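Local coordinates for PR domain zinc finger protein 2 (Homo sapiens, PDB 2QPW), which methylates histone H3 with S-adenosylmethionine as methyl donor, through the PR (SET-related) domain present here, and may act as a DNA-binding transcription factor, at residues D63-R67 with S68-N72; G97-L100 with R101-W105; A17-P20 with E21-R25. All coordinates share one frame; numbering follows the deposited sequence.

Contact 1 (D63-R67 with S68-N72); sequences DKKKR and SQVKN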
ATOM      1  N   ASP A  63      -2.421 -12.993  -4.938  1.00 16.66           N
ATOM      2  CA  ASP A  63      -2.781 -14.048  -5.910  1.00 18.15           C
ATOM      3  C   ASP A  63      -2.531 -13.548  -7.344  1.00 19.09           C
ATOM      4  O   ASP A  63      -2.865 -12.410  -7.652  1.00 17.47           O
ATOM      5  CB  ASP A  63      -4.280 -14.411  -5.735  1.00 17.70           C
ATOM      6  CG  ASP A  63      -4.551 -15.405  -4.592  1.00 21.10           C
ATOM      7  OD1 ASP A  63      -3.605 -15.986  -3.969  1.00 19.83           O
ATOM      8  OD2 ASP A  63      -5.759 -15.642  -4.355  1.00 23.06           O
ATOM      9  N   LYS A  64      -1.968 -14.389  -8.208  1.00 19.27           N
ATOM     10  CA  LYS A  64      -1.808 -14.052  -9.655  1.00 21.78           C
ATOM     11  C   LYS A  64      -3.142 -14.273 -10.386  1.00 22.26           C
ATOM     12  O   LYS A  64      -3.686 -15.392 -10.347  1.00 22.40           O
ATOM     13  CB  LYS A  64      -0.748 -14.964 -10.286  1.00 22.36           C
ATOM     14  CG  LYS A  64       0.645 -14.489 -10.120  1.00 25.12           C
ATOM     15  CD  LYS A  64       1.649 -15.331 -10.947  1.00 24.05           C
ATOM     16  CE  LYS A  64       2.945 -15.385 -10.139  1.00 29.76           C
ATOM     17  NZ  LYS A  64       4.137 -15.643 -10.970  1.00 38.83           N
ATOM     18  N   LYS A  65      -3.680 -13.225 -11.007  1.00 21.71           N
ATOM     19  CA  LYS A  65      -4.961 -13.304 -11.720  1.00 22.69           C
ATOM     20  C   LYS A  65      -4.887 -12.509 -13.035  1.00 22.74           C
ATOM     21  O   LYS A  65      -4.087 -11.567 -13.161  1.00 22.94           O
ATOM     22  CB  LYS A  65      -6.110 -12.729 -10.876  1.00 22.31           C
ATOM     23  CG  LYS A  65      -6.283 -13.352  -9.467  1.00 23.00           C
ATOM     24  CD  LYS A  65      -7.492 -12.752  -8.784  1.00 24.37           C
ATOM     25  CE  LYS A  65      -7.630 -13.262  -7.365  1.00 25.75           C
ATOM     26  NZ  LYS A  65      -8.809 -12.626  -6.745  1.00 27.63           N
ATOM     27  N   LYS A  66      -5.704 -12.890 -14.021  1.00 22.47           N
ATOM     28  CA  LYS A  66      -5.807 -12.067 -15.253  1.00 23.74           C
ATOM     29  C   LYS A  66      -6.560 -10.770 -14.947  1.00 23.28           C
ATOM     30  O   LYS A  66      -7.402 -10.736 -14.041  1.00 22.88           O
ATOM     31  CB  LYS A  66      -6.539 -12.798 -16.383  1.00 23.45           C
ATOM     32  CG  LYS A  66      -5.991 -14.152 -16.749  1.00 26.48           C
ATOM     33  CD  LYS A  66      -6.817 -14.743 -17.894  1.00 30.02           C
ATOM     34  CE  LYS A  66      -8.146 -15.294 -17.367  1.00 33.38           C
ATOM     35  NZ  LYS A  66      -9.043 -15.623 -18.509  1.00 35.88           N
ATOM     36  N   ARG A  67      -6.277  -9.717 -15.722  1.00 24.10           N
ATOM     37  CA  ARG A  67      -6.971  -8.421 -15.517  1.00 25.61           C
ATOM     38  C   ARG A  67      -8.495  -8.566 -15.462  1.00 26.19           C
ATOM     39  O   ARG A  67      -9.174  -7.857 -14.687  1.00 27.22           O
ATOM     40  CB  ARG A  67      -6.559  -7.395 -16.585  1.00 26.85           C
ATOM     41  CG  ARG A  67      -7.157  -5.976 -16.386  1.00 29.17           C
ATOM     42  CD  ARG A  67      -6.476  -5.241 -15.205  1.00 38.07           C
ATOM     43  NE  ARG A  67      -7.301  -4.223 -14.531  1.00 45.29           N
ATOM     44  CZ  ARG A  67      -8.200  -4.469 -13.567  1.00 47.91           C
ATOM     45  NH1 ARG A  67      -8.438  -5.709 -13.168  1.00 51.00           N
ATOM     46  NH2 ARG A  67      -8.885  -3.470 -13.005  1.00 48.51           N
ATOM     47  N   SER A  68      -9.047  -9.462 -16.294  1.00 26.29           N
ATOM     48  CA  SER A  68     -10.504  -9.650 -16.368  1.00 26.79           C
ATOM     49  C   SER A  68     -11.128 -10.270 -15.098  1.00 27.48           C
ATOM     50  O   SER A  68     -12.359 -10.308 -14.960  1.00 27.90           O
ATOM     51  CB  SER A  68     -10.882 -10.453 -17.627  1.00 26.50           C
ATOM     52  OG  SER A  68     -10.362 -11.777 -17.593  1.00 25.81           O
ATOM     53  N   GLN A  69     -10.292 -10.766 -14.187  1.00 27.67           N
ATOM     54  CA  GLN A  69     -10.757 -11.396 -12.932  1.00 28.50           C
ATOM     55  C   GLN A  69     -10.653 -10.477 -11.710  1.00 29.34           C
ATOM     56  O   GLN A  69     -11.190 -10.793 -10.642  1.00 29.02           O
ATOM     57  CB  GLN A  69      -9.886 -12.619 -12.613  1.00 28.24           C
ATOM     58  CG  GLN A  69      -9.882 -13.740 -13.637  1.00 28.52           C
ATOM     59  CD  GLN A  69      -8.955 -14.882 -13.228  1.00 31.25           C
ATOM     60  OE1 GLN A  69      -7.710 -14.778 -13.314  1.00 33.76           O
ATOM     61  NE2 GLN A  69      -9.554 -15.988 -12.771  1.00 34.89           N
ATOM     62  N   VAL A  70      -9.917  -9.376 -11.827  1.00 29.27           N
ATOM     63  CA  VAL A  70      -9.746  -8.461 -10.681  1.00 30.32           C
ATOM     64  C   VAL A  70     -10.807  -7.353 -10.749  1.00 31.30           C
ATOM     65  O   VAL A  70     -11.124  -6.876 -11.826  1.00 32.40           O
ATOM     66  CB  VAL A  70      -8.295  -7.934 -10.576  1.00 30.71           C
ATOM     67  CG1 VAL A  70      -8.116  -7.026  -9.351  1.00 30.60           C
ATOM     68  CG2 VAL A  70      -7.332  -9.127 -10.473  1.00 30.78           C
ATOM     69  N   LYS A  71     -11.353  -6.969  -9.593  1.00 31.67           N
ATOM     70  CA  LYS A  71     -12.529  -6.073  -9.512  1.00 32.24           C
ATOM     71  C   LYS A  71     -12.245  -4.675  -8.924  1.00 31.20           C
ATOM     72  O   LYS A  71     -13.148  -3.823  -8.863  1.00 31.83           O
ATOM     73  CB  LYS A  71     -13.649  -6.750  -8.706  1.00 33.10           C
ATOM     74  CG  LYS A  71     -13.301  -8.130  -8.081  1.00 37.31           C
ATOM     75  CD  LYS A  71     -12.463  -8.074  -6.772  1.00 39.28           C
ATOM     76  CE  LYS A  71     -10.944  -8.253  -6.995  1.00 41.79           C
ATOM     77  NZ  LYS A  71     -10.357  -9.240  -6.061  1.00 39.59           N
ATOM     78  N   ASN A  72     -11.008  -4.426  -8.514  1.00 28.65           N
ATOM     79  CA  ASN A  72     -10.637  -3.102  -8.036  1.00 27.56           C
ATOM     80  C   ASN A  72      -9.196  -2.770  -8.437  1.00 27.52           C
ATOM     81  O   ASN A  72      -8.443  -3.669  -8.887  1.00 27.01           O
ATOM     82  CB  ASN A  72     -10.881  -2.975  -6.522  1.00 27.05           C
ATOM     83  CG  ASN A  72      -9.870  -3.765  -5.705  1.00 25.76           C
ATOM     84  OD1 ASN A  72      -8.765  -3.302  -5.471  1.00 21.13           O
ATOM     85  ND2 ASN A  72     -10.245  -4.977  -5.301  1.00 23.87           N
TER
HETATM   86  O   HOH W   1     -11.012 -12.242  -8.236  1.00 38.82           O
HETATM   87  O   HOH W   2      -9.143 -12.674 -19.899  1.00 27.53           O
HETATM   88  O   HOH W   3     -11.234  -3.646 -11.924  1.00 52.34           O
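Between K66 and V70 the backbone folds over in two overlapping type I turns: K66 O takes the amide N of Q69 at 2.9 Å, and one step later R67 O takes V70 N in a weaker bond of 3.3 Å. The side chain of Q69 then doubles the first turn. With CG anti to its carbonyl carbon (chi1 -61°) and the chain straight beyond, Q69 reaches back past the side chain of K66 and sets OE1 2.8 Å from K66 N, in the plane of its own amide carbonyl and on a lone pair. Both backbone polar atoms of K66 are thus held by a single residue, OE1 on the N and the main-chain N on the O. The R67 side chain folds back on the second turn. Its guanidinium NH1 bonds V70 O at 3.2 Å, coming in from above the carbonyl plane, while water 3 links NH2 to the same oxygen. The buried V70 puts CG2 3.8 Å from K65 CB, the two side chains crossing at about a right angle. The extended K65 carries NZ to within 3.8 Å of K71 NZ, but both ammonium groups form salt bridges with D90, whose carboxylate probably offsets their charge; water 1 also ties K65 NZ to Q69 O. Water 2 sits between K66 NZ and S68 OG. V70 and R67 also touch C88. Two consecutive type I beta turns, the first closed also by the Q69 side chain, lead the chain off edge strand 63-65 of the three-stranded antiparallel sheet 63-65/85-90/76-81 in the PR domain.

Contact 2 (G97-L100 with R101-W105); sequences GNWL and RYVNW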
ATOM      1  N   GLY A  97      -2.163 -11.707   1.146  1.00 15.60           N
ATOM      2  CA  GLY A  97      -1.142 -10.628   1.118  1.00 15.26           C
ATOM      3  C   GLY A  97      -0.391 -10.438   2.440  1.00 15.90           C
ATOM      4  O   GLY A  97      -0.388 -11.331   3.309  1.00 16.40           O
ATOM      5  N   ASN A  98       0.313  -9.313   2.568  1.00 15.05           N
ATOM      6  CA  ASN A  98       1.033  -8.987   3.807  1.00 14.88           C
ATOM      7  C   ASN A  98       0.742  -7.537   4.238  1.00 14.11           C
ATOM      8  O   ASN A  98      -0.244  -6.902   3.750  1.00 12.92           O
ATOM      9  CB  ASN A  98       2.544  -9.266   3.710  1.00 14.59           C
ATOM     10  CG  ASN A  98       3.196  -8.542   2.531  1.00 16.73           C
ATOM     11  OD1 ASN A  98       2.857  -7.390   2.227  1.00 14.43           O
ATOM     12  ND2 ASN A  98       4.059  -9.252   1.800  1.00 17.34           N
ATOM     13  N   TRP A  99       1.563  -6.990   5.142  1.00 13.01           N
ATOM     14  CA  TRP A  99       1.209  -5.650   5.669  1.00 13.22           C
ATOM     15  C   TRP A  99       1.224  -4.522   4.621  1.00 13.10           C
ATOM     16  O   TRP A  99       0.512  -3.493   4.795  1.00 14.18           O
ATOM     17  CB  TRP A  99       2.060  -5.267   6.912  1.00 12.28           C
ATOM     18  CG  TRP A  99       3.540  -5.011   6.591  1.00 12.20           C
ATOM     19  CD1 TRP A  99       4.576  -5.931   6.663  1.00 13.60           C
ATOM     20  CD2 TRP A  99       4.141  -3.758   6.209  1.00 13.48           C
ATOM     21  NE1 TRP A  99       5.781  -5.309   6.333  1.00 14.54           N
ATOM     22  CE2 TRP A  99       5.532  -3.979   6.075  1.00 15.34           C
ATOM     23  CE3 TRP A  99       3.635  -2.442   5.973  1.00 11.20           C
ATOM     24  CZ2 TRP A  99       6.423  -2.955   5.702  1.00 13.67           C
ATOM     25  CZ3 TRP A  99       4.548  -1.433   5.599  1.00 12.17           C
ATOM     26  CH2 TRP A  99       5.903  -1.692   5.470  1.00 13.64           C
ATOM     27  N   LEU A 100       1.960  -4.702   3.520  1.00 12.45           N
ATOM     28  CA  LEU A 100       1.934  -3.659   2.439  1.00 13.28           C
ATOM     29  C   LEU A 100       0.565  -3.409   1.844  1.00 13.19           C
ATOM     30  O   LEU A 100       0.262  -2.277   1.415  1.00 13.00           O
ATOM     31  CB  LEU A 100       2.965  -3.949   1.324  1.00 12.87           C
ATOM     32  CG  LEU A 100       4.430  -3.643   1.659  1.00 13.35           C
ATOM     33  CD1 LEU A 100       5.058  -4.770   2.552  1.00 15.83           C
ATOM     34  CD2 LEU A 100       5.199  -3.489   0.382  1.00 13.27           C
ATOM     35  N   ARG A 101      -0.304  -4.423   1.897  1.00 13.08           N
ATOM     36  CA  ARG A 101      -1.724  -4.269   1.475  1.00 13.07           C
ATOM     37  C   ARG A 101      -2.445  -3.074   2.143  1.00 14.26           C
ATOM     38  O   ARG A 101      -3.296  -2.370   1.533  1.00 15.09           O
ATOM     39  CB  ARG A 101      -2.498  -5.547   1.833  1.00 14.03           C
ATOM     40  CG  ARG A 101      -4.027  -5.434   1.535  1.00 13.75           C
ATOM     41  CD  ARG A 101      -4.837  -6.479   2.218  1.00 18.34           C
ATOM     42  NE  ARG A 101      -6.245  -6.443   1.827  1.00 16.61           N
ATOM     43  CZ  ARG A 101      -7.212  -5.749   2.428  1.00 18.24           C
ATOM     44  NH1 ARG A 101      -6.983  -4.974   3.497  1.00 17.97           N
ATOM     45  NH2 ARG A 101      -8.444  -5.875   1.978  1.00 18.18           N
ATOM     46  N   TYR A 102      -2.117  -2.859   3.406  1.00 12.36           N
ATOM     47  CA  TYR A 102      -2.777  -1.829   4.234  1.00 14.85           C
ATOM     48  C   TYR A 102      -2.257  -0.394   4.014  1.00 14.71           C
ATOM     49  O   TYR A 102      -2.841   0.562   4.565  1.00 15.63           O
ATOM     50  CB  TYR A 102      -2.671  -2.240   5.711  1.00 14.63           C
ATOM     51  CG  TYR A 102      -3.473  -3.488   6.005  1.00 15.96           C
ATOM     52  CD1 TYR A 102      -4.822  -3.392   6.337  1.00 15.70           C
ATOM     53  CD2 TYR A 102      -2.896  -4.782   5.903  1.00 15.30           C
ATOM     54  CE1 TYR A 102      -5.608  -4.536   6.585  1.00 17.64           C
ATOM     55  CE2 TYR A 102      -3.676  -5.939   6.128  1.00 15.58           C
ATOM     56  CZ  TYR A 102      -5.014  -5.803   6.492  1.00 17.67           C
ATOM     57  OH  TYR A 102      -5.794  -6.897   6.735  1.00 17.50           O
ATOM     58  N   VAL A 103      -1.167  -0.222   3.245  1.00 13.31           N
ATOM     59  CA  VAL A 103      -0.688   1.143   2.883  1.00 12.73           C
ATOM     60  C   VAL A 103      -1.703   1.811   1.932  1.00 12.50           C
ATOM     61  O   VAL A 103      -1.917   1.359   0.768  1.00 12.99           O
ATOM     62  CB  VAL A 103       0.709   1.100   2.220  1.00 12.77           C
ATOM     63  CG1 VAL A 103       1.158   2.493   1.717  1.00 13.80           C
ATOM     64  CG2 VAL A 103       1.752   0.457   3.168  1.00 11.35           C
ATOM     65  N   ASN A 104      -2.353   2.860   2.423  1.00 13.87           N
ATOM     66  CA  ASN A 104      -3.340   3.572   1.621  0.50 13.85           C
ATOM     67  C   ASN A 104      -2.704   4.398   0.495  1.00 14.61           C
ATOM     68  O   ASN A 104      -1.517   4.702   0.532  1.00 14.88           O
ATOM     69  CB  ASN A 104      -4.220   4.459   2.521  0.50 14.14           C
ATOM     70  CG  ASN A 104      -5.626   4.676   1.958  0.50 13.49           C
ATOM     71  OD1 ASN A 104      -5.959   4.220   0.849  0.50 13.16           O
ATOM     72  ND2 ASN A 104      -6.461   5.407   2.719  0.50 14.26           N
ATOM     73  N   TRP A 105      -3.513   4.779  -0.512  1.00 14.92           N
ATOM     74  CA  TRP A 105      -3.038   5.583  -1.633  1.00 15.73           C
ATOM     75  C   TRP A 105      -3.216   7.088  -1.324  1.00 16.01           C
ATOM     76  O   TRP A 105      -4.251   7.511  -0.777  1.00 16.34           O
ATOM     77  CB  TRP A 105      -3.867   5.258  -2.880  1.00 16.86           C
ATOM     78  CG  TRP A 105      -3.593   3.938  -3.491  1.00 16.80           C
ATOM     79  CD1 TRP A 105      -4.055   2.707  -3.064  1.00 19.43           C
ATOM     80  CD2 TRP A 105      -2.778   3.686  -4.636  1.00 15.43           C
ATOM     81  NE1 TRP A 105      -3.582   1.715  -3.892  1.00 20.96           N
ATOM     82  CE2 TRP A 105      -2.798   2.287  -4.864  1.00 19.82           C
ATOM     83  CE3 TRP A 105      -2.058   4.509  -5.513  1.00 17.71           C
ATOM     84  CZ2 TRP A 105      -2.138   1.696  -5.955  1.00 20.36           C
ATOM     85  CZ3 TRP A 105      -1.415   3.923  -6.599  1.00 19.31           C
ATOM     86  CH2 TRP A 105      -1.428   2.531  -6.785  1.00 17.33           C
TER
HETATM   87  O   HOH W   4      -0.732  -0.639  -0.778  1.00 17.18           O
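L100 O receives V103 N at 3.1 Å and lies 2.9 Å from water 4, which also approaches V103 O; that water has more acceptors around it than protons, so its bonds cannot all hold at once. The same i to i+3 pattern runs back through the turn, with Y102 N on W99 O at 3.0 Å and R101 N on N98 O. N98 starts it with an Asx turn, its OD1 accepting L100 N at 3.1 Å, while its ND2 is held by P59 O. L100 CD1 sits 3.6 Å over the centre of the W99 ring. The indole swings there because its CG lies between the backbone N and the carbonyl carbon (chi1 69°), and its CZ3 runs alongside V103 CG2 at 4.2 Å. On the other flank the edge of the Y102 ring points at W99 O, and R101 CD lies over one face of that ring, toward the rim. The extended R101 carries its guanidinium away to E14, A91 O and T92 O, with Y75 adding a cation-pi contact. V45 lies against W99, Y102 and V103 alike. This buried turn leads into strand 104-119, where N104 bonds V139 through the backbone; the R101-W105 run probably corresponds to the Arg-Phe-Ile-Asn-His motif of SET domains.

Contact 3 (A17-P20 with E21-R25); sequences AEVP and EHVLR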
ATOM      1  N   ALA A  17      -9.077  -5.504  14.752  1.00 24.18           N
ATOM      2  CA  ALA A  17      -9.510  -6.856  15.083  1.00 26.17           C
ATOM      3  C   ALA A  17      -9.603  -7.781  13.875  1.00 26.25           C
ATOM      4  O   ALA A  17      -9.436  -8.985  14.044  1.00 27.98           O
ATOM      5  CB  ALA A  17     -10.839  -6.826  15.851  1.00 26.42           C
ATOM      6  N   GLU A  18      -9.849  -7.250  12.667  1.00 26.76           N
ATOM      7  CA  GLU A  18      -9.980  -8.108  11.476  1.00 27.10           C
ATOM      8  C   GLU A  18      -8.716  -8.392  10.647  1.00 25.10           C
ATOM      9  O   GLU A  18      -8.791  -9.062   9.608  1.00 25.77           O
ATOM     10  CB  GLU A  18     -11.073  -7.659  10.513  1.00 28.57           C
ATOM     11  CG  GLU A  18     -11.605  -6.302  10.637  1.00 35.87           C
ATOM     12  CD  GLU A  18     -12.640  -6.180  11.740  1.00 41.28           C
ATOM     13  OE1 GLU A  18     -13.194  -5.077  11.876  1.00 43.68           O
ATOM     14  OE2 GLU A  18     -12.894  -7.162  12.478  1.00 44.40           O
ATOM     15  N   VAL A  19      -7.580  -7.865  11.070  1.00 21.25           N
ATOM     16  CA  VAL A  19      -6.353  -8.102  10.315  1.00 18.98           C
ATOM     17  C   VAL A  19      -5.910  -9.551  10.649  1.00 19.05           C
ATOM     18  O   VAL A  19      -6.004  -9.947  11.831  1.00 19.44           O
ATOM     19  CB  VAL A  19      -5.262  -7.102  10.720  1.00 17.64           C
ATOM     20  CG1 VAL A  19      -3.933  -7.402   9.977  1.00 15.71           C
ATOM     21  CG2 VAL A  19      -5.745  -5.659  10.470  1.00 15.98           C
ATOM     22  N   PRO A  20      -5.472 -10.336   9.635  1.00 18.72           N
ATOM     23  CA  PRO A  20      -4.953 -11.687   9.954  1.00 18.30           C
ATOM     24  C   PRO A  20      -3.810 -11.638  10.978  1.00 19.03           C
ATOM     25  O   PRO A  20      -2.951 -10.761  10.901  1.00 18.25           O
ATOM     26  CB  PRO A  20      -4.430 -12.195   8.600  1.00 18.63           C
ATOM     27  CG  PRO A  20      -5.267 -11.467   7.567  1.00 19.87           C
ATOM     28  CD  PRO A  20      -5.462 -10.079   8.176  1.00 18.61           C
ATOM     29  N   GLU A  21      -3.789 -12.581  11.935  1.00 19.97           N
ATOM     30  CA  GLU A  21      -2.729 -12.613  12.932  1.00 21.38           C
ATOM     31  C   GLU A  21      -1.338 -12.664  12.320  1.00 19.49           C
ATOM     32  O   GLU A  21      -0.421 -11.984  12.782  1.00 19.96           O
ATOM     33  CB  GLU A  21      -2.907 -13.811  13.896  1.00 22.70           C
ATOM     34  CG  GLU A  21      -4.315 -13.936  14.449  1.00 30.09           C
ATOM     35  CD  GLU A  21      -4.573 -13.009  15.630  1.00 37.58           C
ATOM     36  OE1 GLU A  21      -5.767 -12.636  15.826  1.00 45.02           O
ATOM     37  OE2 GLU A  21      -3.615 -12.671  16.370  1.00 40.58           O
ATOM     38  N   HIS A  22      -1.141 -13.478  11.278  1.00 19.49           N
ATOM     39  CA  HIS A  22       0.204 -13.586  10.707  1.00 18.45           C
ATOM     40  C   HIS A  22       0.656 -12.307  10.009  1.00 17.71           C
ATOM     41  O   HIS A  22       1.870 -12.037   9.915  1.00 16.46           O
ATOM     42  CB  HIS A  22       0.364 -14.809   9.757  1.00 19.73           C
ATOM     43  CG  HIS A  22      -0.370 -14.672   8.459  1.00 21.99           C
ATOM     44  ND1 HIS A  22      -1.708 -14.967   8.323  1.00 22.40           N
ATOM     45  CD2 HIS A  22       0.059 -14.285   7.230  1.00 24.32           C
ATOM     46  CE1 HIS A  22      -2.079 -14.759   7.074  1.00 24.59           C
ATOM     47  NE2 HIS A  22      -1.025 -14.351   6.389  1.00 24.41           N
ATOM     48  N   VAL A  23      -0.303 -11.491   9.568  1.00 16.39           N
ATOM     49  CA  VAL A  23       0.062 -10.199   8.965  1.00 17.00           C
ATOM     50  C   VAL A  23       0.617  -9.215  10.009  1.00 17.36           C
ATOM     51  O   VAL A  23       1.670  -8.563   9.799  1.00 16.68           O
ATOM     52  CB  VAL A  23      -1.133  -9.643   8.146  1.00 17.20           C
ATOM     53  CG1 VAL A  23      -0.866  -8.221   7.726  1.00 18.58           C
ATOM     54  CG2 VAL A  23      -1.362 -10.569   6.920  1.00 18.35           C
ATOM     55  N   LEU A  24      -0.043  -9.158  11.170  1.00 18.47           N
ATOM     56  CA  LEU A  24       0.466  -8.348  12.310  1.00 19.99           C
ATOM     57  C   LEU A  24       1.850  -8.749  12.811  1.00 20.41           C
ATOM     58  O   LEU A  24       2.670  -7.879  13.189  1.00 19.94           O
ATOM     59  CB  LEU A  24      -0.532  -8.365  13.484  1.00 20.23           C
ATOM     60  CG  LEU A  24      -1.852  -7.615  13.363  1.00 22.25           C
ATOM     61  CD1 LEU A  24      -2.763  -8.038  14.528  1.00 26.28           C
ATOM     62  CD2 LEU A  24      -1.659  -6.123  13.389  1.00 24.15           C
ATOM     63  N   ARG A  25       2.144 -10.061  12.797  1.00 20.07           N
ATOM     64  CA  ARG A  25       3.445 -10.542  13.304  1.00 21.69           C
ATOM     65  C   ARG A  25       4.601 -10.203  12.394  1.00 21.35           C
ATOM     66  O   ARG A  25       5.779 -10.248  12.795  1.00 22.25           O
ATOM     67  CB  ARG A  25       3.433 -12.064  13.559  1.00 22.89           C
ATOM     68  CG  ARG A  25       2.433 -12.531  14.598  1.00 23.07           C
ATOM     69  CD  ARG A  25       2.777 -14.002  15.040  1.00 24.07           C
ATOM     70  NE  ARG A  25       2.762 -14.900  13.889  1.00 26.06           N
ATOM     71  CZ  ARG A  25       1.743 -15.684  13.517  1.00 26.86           C
ATOM     72  NH1 ARG A  25       0.617 -15.738  14.215  1.00 27.12           N
ATOM     73  NH2 ARG A  25       1.866 -16.405  12.408  1.00 28.18           N
TER
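V19 and V23 meet at about a right angle, CG1 against CG1 at 3.9 Å, and V19 CG1 also lies across the branch point of L24, 4.0 Å from its CG. One methyl therefore sits against two successive side chains of the helix. P20 takes a different attitude: its ring runs side by side with V23, pointing the same way, and P20 CB is 3.9 Å from V23 CG2. The two methyls of V23 divide the work. With CG1 anti to the backbone N (chi1 170°) that branch meets V19, while CG2, beside the N, faces the proline. H22 completes the cluster. Its chi1 of 71° brings the imidazole back over the start of the helix, with CE1 3.8 Å from P20 CB; V23 CG2 covers one face of the ring, displaced toward the rim.

P20 occupies the N-cap of helix 21-25, and V19 with L24, the residue before the cap and the fourth after it, form the apolar pair of a hydrophobic staple. The backbone bonds at the cap are weak: P20 O receives V23 N at 3.1 Å and L24 N at 3.3 Å, the former bent to 129°. The staple also reaches the body of the protein: V19 and L24 both pack on L33 of strand 31-35. V19 and P20 touch Y102, and P94 lies against the proline, while H22 at the exposed side touches E95.

Contact 2 lies in the core, its centre about 4 Å from that of the chain, whereas contact 1 is a surface turn and contact 3 is partly buried. Chemistry follows place: contact 1 relies on charged and amide side chains with bridging waters, contact 2 on a run of i to i+3 backbone bonds wrapped in aromatic and aliphatic groups, contact 3 on valine and leucine groups and a proline ring with weak backbone bonds. Contacts 2 and 3 touch: Y102 OH is 3.5 Å from P20 CD, and V23 meets the 97-100 segment. Contact 1 touches neither, although the 90-92 run serves contacts 1 and 2: D90 pairs with K65 and K71 and T92 OG1 with N72 ND2, while the carbonyls of A91 and T92 hold R101.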